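Long-range contacts in Non-structural polyprotein (Sindbis virus, PDB 4GUA), which processes the viral non-structural polyprotein through its nsP2 cysteine protease part and carries the nsP3 macro and zinc-binding domains: residues Cys356-Val361 with Thr482-Asp487; Ile448-Thr453 with Asp461-Ser466. All blocks are in the same frame, centred on the assembly; numbering follows the deposited sequence.

Contact 1 of 2, residues Cys356-Val361 with Thr482-Asp487; sequences CQEEAV and TIYCLD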
ATOM      1  N   CYS A 356      16.674  28.321  10.216  1.00103.46           N
ATOM      2  CA  CYS A 356      15.392  27.858   9.690  1.00 94.18           C
ATOM      3  C   CYS A 356      14.243  27.976  10.700  1.00 88.41           C
ATOM      4  O   CYS A 356      14.434  27.818  11.909  1.00 80.72           O
ATOM      5  CB  CYS A 356      15.509  26.411   9.194  1.00 90.40           C
ATOM      6  SG  CYS A 356      15.837  25.173  10.468  1.00 84.24           S
ATOM      7  N   GLN A 357      13.054  28.282  10.180  1.00 89.77           N
ATOM      8  CA  GLN A 357      11.831  28.345  10.979  1.00 86.36           C
ATOM      9  C   GLN A 357      11.010  27.052  10.919  1.00 78.42           C
ATOM     10  O   GLN A 357       9.971  26.951  11.565  1.00 77.12           O
ATOM     11  CB  GLN A 357      10.962  29.520  10.518  1.00 91.60           C
ATOM     12  CG  GLN A 357      11.519  30.896  10.863  1.00 95.99           C
ATOM     13  CD  GLN A 357      11.642  31.115  12.363  1.00101.20           C
ATOM     14  OE1 GLN A 357      10.647  31.066  13.091  1.00105.82           O
ATOM     15  NE2 GLN A 357      12.864  31.355  12.833  1.00 96.19           N
ATOM     16  N   GLU A 358      11.459  26.071  10.142  1.00 78.73           N
ATOM     17  CA  GLU A 358      10.702  24.828   9.968  1.00 77.16           C
ATOM     18  C   GLU A 358      10.793  23.959  11.217  1.00 71.89           C
ATOM     19  O   GLU A 358      11.775  24.038  11.948  1.00 74.96           O
ATOM     20  CB  GLU A 358      11.215  24.052   8.754  1.00 81.87           C
ATOM     21  CG  GLU A 358      10.843  24.658   7.406  1.00 86.43           C
ATOM     22  CD  GLU A 358      11.597  25.933   7.094  1.00 89.51           C
ATOM     23  OE1 GLU A 358      12.740  26.082   7.574  1.00 91.27           O
ATOM     24  OE2 GLU A 358      11.049  26.783   6.355  1.00 88.25           O
ATOM     25  N   GLU A 359       9.780  23.125  11.452  1.00 69.64           N
ATOM     26  CA  GLU A 359       9.689  22.328  12.684  1.00 62.21           C
ATOM     27  C   GLU A 359      10.909  21.441  12.913  1.00 66.17           C
ATOM     28  O   GLU A 359      11.391  21.307  14.043  1.00 69.47           O
ATOM     29  CB  GLU A 359       8.431  21.458  12.685  1.00 54.96           C
ATOM     30  CG  GLU A 359       8.316  20.566  13.916  1.00 61.33           C
ATOM     31  CD  GLU A 359       7.030  19.754  13.955  1.00 69.60           C
ATOM     32  OE1 GLU A 359       6.055  20.132  13.260  1.00 71.30           O
ATOM     33  OE2 GLU A 359       7.004  18.726  14.676  1.00 68.84           O
ATOM     34  N   ALA A 360      11.381  20.809  11.846  1.00 63.94           N
ATOM     35  CA  ALA A 360      12.561  19.967  11.937  1.00 60.85           C
ATOM     36  C   ALA A 360      13.579  20.385  10.890  1.00 65.05           C
ATOM     37  O   ALA A 360      13.228  20.862   9.811  1.00 65.51           O
ATOM     38  CB  ALA A 360      12.180  18.508  11.754  1.00 57.35           C
ATOM     39  N   VAL A 361      14.849  20.200  11.216  1.00 66.65           N
ATOM     40  CA  VAL A 361      15.921  20.494  10.286  1.00 69.15           C
ATOM     41  C   VAL A 361      16.735  19.228  10.081  1.00 68.00           C
ATOM     42  O   VAL A 361      17.008  18.492  11.033  1.00 65.28           O
ATOM     43  CB  VAL A 361      16.831  21.618  10.821  1.00 68.93           C
ATOM     44  CG1 VAL A 361      17.458  21.221  12.151  1.00 70.60           C
ATOM     45  CG2 VAL A 361      17.900  21.967   9.801  1.00 67.46           C
ATOM     46  N   THR A 482      11.262  22.760   2.804  1.00 75.27           N
ATOM     47  CA  THR A 482      12.110  23.870   2.404  1.00 76.87           C
ATOM     48  C   THR A 482      13.547  23.386   2.202  1.00 76.09           C
ATOM     49  O   THR A 482      14.224  22.990   3.150  1.00 69.97           O
ATOM     50  CB  THR A 482      12.088  24.990   3.451  1.00 79.58           C
ATOM     51  OG1 THR A 482      10.750  25.486   3.588  1.00 79.42           O
ATOM     52  CG2 THR A 482      13.007  26.126   3.035  1.00 82.39           C
ATOM     53  N   ILE A 483      13.984  23.397   0.946  1.00 75.01           N
ATOM     54  CA  ILE A 483      15.340  23.023   0.577  1.00 74.01           C
ATOM     55  C   ILE A 483      16.274  24.224   0.704  1.00 79.32           C
ATOM     56  O   ILE A 483      16.067  25.262   0.067  1.00 82.70           O
ATOM     57  CB  ILE A 483      15.373  22.495  -0.871  1.00 72.20           C
ATOM     58  CG1 ILE A 483      14.375  21.345  -1.029  1.00 71.86           C
ATOM     59  CG2 ILE A 483      16.770  22.049  -1.250  1.00 71.47           C
ATOM     60  CD1 ILE A 483      14.212  20.857  -2.446  1.00 73.45           C
ATOM     61  N   TYR A 484      17.298  24.074   1.536  1.00 83.67           N
ATOM     62  CA  TYR A 484      18.256  25.143   1.798  1.00 86.37           C
ATOM     63  C   TYR A 484      19.495  24.858   0.990  1.00 90.77           C
ATOM     64  O   TYR A 484      19.982  23.732   1.000  1.00 87.29           O
ATOM     65  CB  TYR A 484      18.605  25.194   3.288  1.00 86.05           C
ATOM     66  CG  TYR A 484      17.605  25.960   4.118  1.00 85.21           C
ATOM     67  CD1 TYR A 484      16.341  25.445   4.372  1.00 86.38           C
ATOM     68  CD2 TYR A 484      17.927  27.196   4.654  1.00 88.06           C
ATOM     69  CE1 TYR A 484      15.419  26.145   5.129  1.00 89.81           C
ATOM     70  CE2 TYR A 484      17.016  27.905   5.416  1.00 93.25           C
ATOM     71  CZ  TYR A 484      15.761  27.376   5.652  1.00 94.98           C
ATOM     72  OH  TYR A 484      14.850  28.082   6.410  1.00 95.62           O
ATOM     73  N   CYS A 485      20.005  25.850   0.268  1.00104.81           N
ATOM     74  CA  CYS A 485      21.201  25.587  -0.518  1.00116.10           C
ATOM     75  C   CYS A 485      22.248  26.683  -0.699  1.00118.82           C
ATOM     76  O   CYS A 485      21.941  27.838  -1.003  1.00120.46           O
ATOM     77  CB  CYS A 485      20.768  25.137  -1.913  1.00117.61           C
ATOM     78  SG  CYS A 485      19.532  26.221  -2.652  1.00119.30           S
ATOM     79  N   LEU A 486      23.486  26.292  -0.415  1.00113.75           N
ATOM     80  CA  LEU A 486      24.610  26.521  -1.311  1.00113.57           C
ATOM     81  C   LEU A 486      24.686  27.871  -2.033  1.00116.68           C
ATOM     82  O   LEU A 486      24.688  28.944  -1.427  1.00108.72           O
ATOM     83  CB  LEU A 486      24.613  25.388  -2.353  1.00105.90           C
ATOM     84  CG  LEU A 486      24.808  23.969  -1.821  1.00 95.02           C
ATOM     85  CD1 LEU A 486      24.105  23.001  -2.725  1.00 83.84           C
ATOM     86  CD2 LEU A 486      26.290  23.636  -1.736  1.00 97.29           C
ATOM     87  N   ASP A 487      24.727  27.754  -3.361  1.00122.69           N
ATOM     88  CA  ASP A 487      25.137  28.798  -4.285  1.00125.57           C
ATOM     89  C   ASP A 487      23.939  29.255  -5.094  1.00118.16           C
ATOM     90  O   ASP A 487      23.031  28.469  -5.364  1.00119.07           O
ATOM     91  CB  ASP A 487      26.221  28.248  -5.221  1.00132.02           C
ATOM     92  CG  ASP A 487      26.559  29.197  -6.359  1.00137.51           C
ATOM     93  OD1 ASP A 487      26.664  30.422  -6.120  1.00141.49           O
ATOM     94  OD2 ASP A 487      26.723  28.712  -7.500  1.00135.72           O
TER
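In the nsP3 macro domain, Glu-358 in the turn just before strand 360-364 reaches across the central sheet to Thr-482 and Tyr-484 of strand 480-484. Strand 445-448 runs between those two strands, and Ala-447 on it touches the side chains of Cys-356, Glu-358 and Tyr-484; the contact therefore spans one strand of the sheet, mainly through side chains. The carboxylate of Glu-358 does the bridging, one oxygen to each hydroxyl. Tyr-484 OH donates to Glu-358 OE1 at 3.1 Å; the two side chains meet tip to tip, with OE1 taken on its syn side and the carboxylate turned 71° from the ring plane. Thr-482 crosses Glu-358 at about a right angle, and its OG1 donates to Glu-358 OE2, also at 3.1 Å, but from well above the carboxylate plane. The glutamate chain bends at CG (chi2 72°), which turns CD toward these hydroxyls. Two donors on separate oxygens fix the rotation of the carboxylate and would be expected to stabilise its negative charge. Beside the phenol end, Cys-356 CB packs obliquely against Tyr-484, 3.7 Å from CZ.

Contact 2 of 2, residues Ile448-Thr453 with Asp461-Ser466; sequences IPLLST and DRLEVS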
ATOM      1  N   ILE A 448      15.754  20.887   4.759  1.00 75.23           N
ATOM      2  CA  ILE A 448      16.646  19.815   4.349  1.00 73.02           C
ATOM      3  C   ILE A 448      17.619  20.281   3.265  1.00 73.29           C
ATOM      4  O   ILE A 448      17.250  21.049   2.378  1.00 72.71           O
ATOM      5  CB  ILE A 448      15.806  18.627   3.855  1.00 73.85           C
ATOM      6  CG1 ILE A 448      16.687  17.515   3.309  1.00 78.40           C
ATOM      7  CG2 ILE A 448      14.818  19.084   2.795  1.00 77.56           C
ATOM      8  CD1 ILE A 448      15.910  16.261   3.005  1.00 81.52           C
ATOM      9  N   PRO A 449      18.876  19.826   3.341  1.00 79.52           N
ATOM     10  CA  PRO A 449      19.869  20.110   2.306  1.00 84.60           C
ATOM     11  C   PRO A 449      19.893  18.994   1.274  1.00 83.99           C
ATOM     12  O   PRO A 449      19.192  18.004   1.459  1.00 88.92           O
ATOM     13  CB  PRO A 449      21.171  20.116   3.098  1.00 85.45           C
ATOM     14  CG  PRO A 449      20.954  19.058   4.116  1.00 83.98           C
ATOM     15  CD  PRO A 449      19.485  19.126   4.484  1.00 83.27           C
ATOM     16  N   LEU A 450      20.703  19.119   0.229  1.00 75.50           N
ATOM     17  CA  LEU A 450      20.803  18.038  -0.736  1.00 72.81           C
ATOM     18  C   LEU A 450      21.942  17.134  -0.309  1.00 75.42           C
ATOM     19  O   LEU A 450      23.109  17.507  -0.393  1.00 79.88           O
ATOM     20  CB  LEU A 450      21.046  18.569  -2.148  1.00 72.89           C
ATOM     21  CG  LEU A 450      19.938  19.424  -2.766  1.00 72.99           C
ATOM     22  CD1 LEU A 450      20.266  19.746  -4.217  1.00 76.79           C
ATOM     23  CD2 LEU A 450      18.597  18.729  -2.673  1.00 73.77           C
ATOM     24  N   LEU A 451      21.597  15.931   0.131  1.00 72.54           N
ATOM     25  CA  LEU A 451      22.585  15.004   0.650  1.00 66.95           C
ATOM     26  C   LEU A 451      23.573  14.592  -0.429  1.00 72.44           C
ATOM     27  O   LEU A 451      23.216  14.443  -1.599  1.00 69.94           O
ATOM     28  CB  LEU A 451      21.891  13.773   1.234  1.00 66.82           C
ATOM     29  CG  LEU A 451      20.926  14.063   2.391  1.00 72.40           C
ATOM     30  CD1 LEU A 451      20.264  12.789   2.889  1.00 74.72           C
ATOM     31  CD2 LEU A 451      21.646  14.754   3.542  1.00 68.88           C
ATOM     32  N   SER A 452      24.826  14.434  -0.016  1.00 77.05           N
ATOM     33  CA  SER A 452      25.892  13.911  -0.869  1.00 75.27           C
ATOM     34  C   SER A 452      26.216  14.788  -2.066  1.00 75.24           C
ATOM     35  O   SER A 452      26.728  14.286  -3.063  1.00 77.75           O
ATOM     36  CB  SER A 452      25.535  12.510  -1.384  1.00 72.13           C
ATOM     37  OG  SER A 452      25.356  11.585  -0.329  1.00 72.78           O
ATOM     38  N   THR A 453      25.904  16.079  -2.001  1.00 77.66           N
ATOM     39  CA  THR A 453      26.331  16.981  -3.068  1.00 84.97           C
ATOM     40  C   THR A 453      27.598  17.800  -2.788  1.00 96.26           C
ATOM     41  O   THR A 453      28.189  18.356  -3.713  1.00100.98           O
ATOM     42  CB  THR A 453      25.209  17.978  -3.392  1.00 82.97           C
ATOM     43  OG1 THR A 453      25.071  18.916  -2.318  1.00 85.11           O
ATOM     44  CG2 THR A 453      23.889  17.249  -3.612  1.00 83.12           C
ATOM     45  N   ASP A 461      28.844  16.705 -10.022  1.00 97.39           N
ATOM     46  CA  ASP A 461      27.663  17.479  -9.655  1.00 91.20           C
ATOM     47  C   ASP A 461      26.443  16.562  -9.547  1.00 93.28           C
ATOM     48  O   ASP A 461      25.931  16.058 -10.548  1.00 91.76           O
ATOM     49  CB  ASP A 461      27.435  18.577 -10.702  1.00 86.46           C
ATOM     50  CG  ASP A 461      26.135  19.332 -10.500  1.00 90.41           C
ATOM     51  OD1 ASP A 461      25.058  18.698 -10.470  1.00 92.62           O
ATOM     52  OD2 ASP A 461      26.191  20.572 -10.376  1.00 92.09           O
ATOM     53  N   ARG A 462      25.995  16.352  -8.313  1.00 93.71           N
ATOM     54  CA  ARG A 462      24.911  15.419  -8.004  1.00 92.08           C
ATOM     55  C   ARG A 462      23.532  16.063  -7.793  1.00 87.05           C
ATOM     56  O   ARG A 462      22.587  15.384  -7.384  1.00 82.12           O
ATOM     57  CB  ARG A 462      25.311  14.556  -6.805  1.00 93.72           C
ATOM     58  CG  ARG A 462      26.533  13.691  -7.091  1.00 95.07           C
ATOM     59  CD  ARG A 462      26.138  12.424  -7.869  1.00 98.95           C
ATOM     60  NE  ARG A 462      27.260  11.733  -8.518  1.00 99.93           N
ATOM     61  CZ  ARG A 462      28.344  11.263  -7.902  1.00 97.15           C
ATOM     62  NH1 ARG A 462      28.506  11.395  -6.595  1.00 95.97           N
ATOM     63  NH2 ARG A 462      29.286  10.657  -8.608  1.00 94.80           N
ATOM     64  N   LEU A 463      23.418  17.364  -8.052  1.00 87.65           N
ATOM     65  CA  LEU A 463      22.188  18.098  -7.752  1.00 91.91           C
ATOM     66  C   LEU A 463      20.928  17.392  -8.249  1.00 98.08           C
ATOM     67  O   LEU A 463      20.019  17.131  -7.467  1.00 95.97           O
ATOM     68  CB  LEU A 463      22.242  19.501  -8.373  1.00 92.04           C
ATOM     69  CG  LEU A 463      21.070  20.455  -8.090  1.00 91.58           C
ATOM     70  CD1 LEU A 463      21.454  21.876  -8.466  1.00 97.20           C
ATOM     71  CD2 LEU A 463      19.787  20.071  -8.832  1.00 83.49           C
ATOM     72  N   GLU A 464      20.867  17.087  -9.541  1.00105.10           N
ATOM     73  CA  GLU A 464      19.655  16.519 -10.129  1.00106.25           C
ATOM     74  C   GLU A 464      19.232  15.205  -9.459  1.00101.25           C
ATOM     75  O   GLU A 464      18.058  15.016  -9.135  1.00101.22           O
ATOM     76  CB  GLU A 464      19.854  16.303 -11.634  1.00112.56           C
ATOM     77  CG  GLU A 464      20.652  15.045 -12.007  1.00123.11           C
ATOM     78  CD  GLU A 464      22.101  15.062 -11.507  1.00128.39           C
ATOM     79  OE1 GLU A 464      22.515  16.062 -10.883  1.00128.57           O
ATOM     80  OE2 GLU A 464      22.821  14.061 -11.724  1.00128.18           O
ATOM     81  N   VAL A 465      20.196  14.315  -9.231  1.00 95.66           N
ATOM     82  CA  VAL A 465      19.917  12.985  -8.690  1.00 90.22           C
ATOM     83  C   VAL A 465      19.616  13.021  -7.191  1.00 84.09           C
ATOM     84  O   VAL A 465      18.740  12.302  -6.716  1.00 82.47           O
ATOM     85  CB  VAL A 465      21.074  11.990  -8.964  1.00 83.43           C
ATOM     86  CG1 VAL A 465      22.415  12.537  -8.480  1.00 88.96           C
ATOM     87  CG2 VAL A 465      20.781  10.651  -8.311  1.00 79.29           C
ATOM     88  N   SER A 466      20.354  13.832  -6.442  1.00 80.68           N
ATOM     89  CA  SER A 466      20.079  14.001  -5.019  1.00 78.20           C
ATOM     90  C   SER A 466      18.684  14.584  -4.825  1.00 75.75           C
ATOM     91  O   SER A 466      17.960  14.203  -3.905  1.00 78.97           O
ATOM     92  CB  SER A 466      21.120  14.908  -4.365  1.00 81.35           C
ATOM     93  OG  SER A 466      20.985  14.901  -2.954  1.00 80.27           O
TER
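The peptide carbonyl of Leu-451 is the flat group that takes the bond across this contact: Ser-466 OG donates to Leu-451 O at 2.7 Å, lying in the carbonyl plane on a lone pair. One peptide earlier, Leu-450 O accepts from Thr-453 OG1, which is tilted 26° from the carbonyl plane. The third flat group, the carboxylate of Asp-461, has the Leu-463 N above it, closing an Asx turn at the start of helix 463-474, and its OD2 also pairs with Arg-493. The guanidinium of Arg-462 leads away from the contact, to a salt bridge with Glu-420 and a cation-pi contact with Phe-415; its CB comes to 4.0 Å from Ser-452 O.

Leu-450 to Thr-453 form a type II beta turn after strand 445-448, in the position of a phosphate-binding loop of macro domains, and the helix start packs against it. Ser-466 OG stands anti to its own backbone N (chi1 -171°), which points it at the turn. Thr-453 CG2 lies 3.7 Å from Ser-466 CB. Farther along, Leu-450 CD1 meets Leu-463 CG at 4.0 Å, the two side chains crossing obliquely.

Tyr-431 OH bonds both Ser-466 OG and the Leu-451 N, so the buried serine hydroxyl has two partners. This network ties the turn to two helices, while Ser-452 N makes a weak hydrogen bond to a sulfonate oxygen of bound MES, consistent with a site for anionic groups such as phosphates.

In the fold
Strands 480-484 and 445-448 join the two contacts, whose centres lie about 14 Å apart. Ile-448, the first residue of contact 2, pairs with strand 480-484 of contact 1 by two probable hydrogen bonds: Ile-448 N to Thr-482 O and Ile-448 O to Tyr-484 N, each 3.1 Å. Between them, Ile-483 turns its side chain away from the Glu-358 bridge, and its CG2 packs 4.0 Å from Leu-450 CD2 in contact 2. A probable pocket lies at contact 2, where the Ser-452 side chain, its OG bonded to Pro-413 O, is about 4 Å from MES, probably a crystallisation component. Contact 1 links the loop before strand 360-364 to strand 480-484, across strand 445-448.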